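Side-chain contact in zinc finger (CCCH type) motif-containing protein (Toxoplasma gondii, PDB 7NG2), which probably reads N6-methyladenosine in mRNA through its YTH domain, the part in this crystal, and so couples that mark to cleavage and polyadenylation: residues 42-45 with 46-50. Numbering follows the deposited sequence.
Sequences NSRK and LSNAF
Ser47 turns its hydroxyl back along the helix onto the carbonyl of Ser43: with OG beside its own backbone N (chi1 -65°), OG lies 2.7 Å from Ser43 O and donates to it. The same oxygen takes the backbone bond from Ser47 N at 2.9 Å, and the two donors reach it from opposite faces of the carbonyl plane; the OG bond gives the hydroxyl of buried Ser47 an acceptor one turn back. The first side-chain bond of exposed Arg44 points away from residues 46-50, but bends at chi2 (100°) and chi3 bring its guanidinium back beside Ser47 and Asn48, obliquely to both. NH2 of Arg44 rests 3.7 Å from Ser47 CB, while its NH1 comes within 3.3 Å of Asn48 OD1; the angle is too poor for a hydrogen bond, and the guanidinium and amide planes stand 72° apart. Lys45 bends at chi3 to bring NZ to Asn42 OD1, a weak bond of 3.3 Å. The stronger partners are backbone carbonyls before strand 134-135: Gly132 O for NZ, Asp131 O for Asn42 ND2. Helix 40-52 of this YTH domain packs against the mixed sheet through Leu46 and Ala49, which meet Phe17 of strand 14-21; Leu46 also touches Leu58, and Ala49 Val56, of strand 55-62.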
loop_
_atom_site.group_PDB
_atom_site.type_symbol
_atom_site.label_atom_id
_atom_site.label_comp_id
_atom_site.label_asym_id
_atom_site.label_seq_id
_atom_site.Cartn_x
_atom_site.Cartn_y
_atom_site.Cartn_z
ATOM N N ASN A 42 -4.680 -11.696 3.009
ATOM C CA ASN A 42 -4.162 -10.638 2.147
ATOM C C ASN A 42 -2.783 -10.990 1.620
ATOM O O ASN A 42 -2.421 -10.579 0.512
ATOM C CB ASN A 42 -4.100 -9.305 2.900
ATOM C CG ASN A 42 -5.446 -8.630 3.024
ATOM O OD1 ASN A 42 -6.373 -8.921 2.272
ATOM N ND2 ASN A 42 -5.558 -7.705 3.972
ATOM N N SER A 43 -2.008 -11.749 2.401
ATOM C CA SER A 43 -0.676 -12.147 1.965
ATOM C C SER A 43 -0.753 -13.021 0.724
ATOM O O SER A 43 0.040 -12.861 -0.211
ATOM C CB SER A 43 0.028 -12.909 3.086
ATOM O OG SER A 43 0.356 -12.068 4.179
ATOM N N ARG A 44 -1.705 -13.953 0.696
ATOM C CA ARG A 44 -1.861 -14.798 -0.480
ATOM C C ARG A 44 -2.319 -13.972 -1.674
ATOM O O ARG A 44 -1.796 -14.127 -2.783
ATOM C CB ARG A 44 -2.855 -15.919 -0.188
ATOM C CG ARG A 44 -2.913 -16.960 -1.287
ATOM C CD ARG A 44 -2.097 -18.196 -0.903
ATOM N NE ARG A 44 -0.689 -17.890 -0.675
ATOM C CZ ARG A 44 0.213 -17.779 -1.642
ATOM N NH1 ARG A 44 -0.159 -17.941 -2.901
ATOM N NH2 ARG A 44 1.476 -17.498 -1.357
ATOM N N LYS A 45 -3.276 -13.070 -1.451
ATOM C CA LYS A 45 -3.785 -12.211 -2.515
ATOM C C LYS A 45 -2.680 -11.340 -3.102
ATOM O O LYS A 45 -2.554 -11.214 -4.327
ATOM C CB LYS A 45 -4.909 -11.347 -1.943
ATOM C CG LYS A 45 -5.515 -10.374 -2.918
ATOM C CD LYS A 45 -6.855 -9.891 -2.400
ATOM C CE LYS A 45 -6.679 -8.984 -1.198
ATOM N NZ LYS A 45 -7.989 -8.612 -0.588
ATOM N N LEU A 46 -1.873 -10.716 -2.239
ATOM C CA LEU A 46 -0.780 -9.877 -2.721
ATOM C C LEU A 46 0.295 -10.712 -3.403
ATOM O O LEU A 46 0.891 -10.270 -4.391
ATOM C CB LEU A 46 -0.179 -9.039 -1.587
ATOM C CG LEU A 46 -1.076 -7.951 -0.985
ATOM C CD1 LEU A 46 -0.353 -7.236 0.137
ATOM C CD2 LEU A 46 -1.518 -6.948 -2.039
ATOM N N SER A 47 0.561 -11.912 -2.890
ATOM C CA SER A 47 1.548 -12.780 -3.522
ATOM C C SER A 47 1.147 -13.117 -4.946
ATOM O O SER A 47 1.981 -13.093 -5.857
ATOM C CB SER A 47 1.712 -14.066 -2.717
ATOM O OG SER A 47 2.248 -13.804 -1.440
ATOM N N ASN A 48 -0.119 -13.483 -5.147
ATOM C CA ASN A 48 -0.585 -13.820 -6.489
ATOM C C ASN A 48 -0.552 -12.616 -7.414
ATOM O O ASN A 48 -0.287 -12.766 -8.608
ATOM C CB ASN A 48 -1.973 -14.457 -6.427
ATOM C CG ASN A 48 -1.932 -15.836 -5.816
ATOM O OD1 ASN A 48 -0.866 -16.433 -5.721
ATOM N ND2 ASN A 48 -3.078 -16.349 -5.403
ATOM N N ALA A 49 -0.800 -11.422 -6.876
ATOM C CA ALA A 49 -0.652 -10.209 -7.671
ATOM C C ALA A 49 0.814 -9.948 -8.009
ATOM O O ALA A 49 1.142 -9.578 -9.140
ATOM C CB ALA A 49 -1.264 -9.024 -6.920
ATOM N N PHE A 50 1.710 -10.150 -7.042
ATOM C CA PHE A 50 3.127 -9.838 -7.234
ATOM C C PHE A 50 3.743 -10.653 -8.365
ATOM O O PHE A 50 4.534 -10.133 -9.160
ATOM C CB PHE A 50 3.908 -10.084 -5.938
ATOM C CG PHE A 50 5.387 -9.833 -6.070
ATOM C CD1 PHE A 50 5.891 -8.544 -6.062
ATOM C CD2 PHE A 50 6.271 -10.887 -6.242
ATOM C CE1 PHE A 50 7.248 -8.312 -6.197
ATOM C CE2 PHE A 50 7.626 -10.661 -6.382
ATOM C CZ PHE A 50 8.120 -9.383 -6.359
#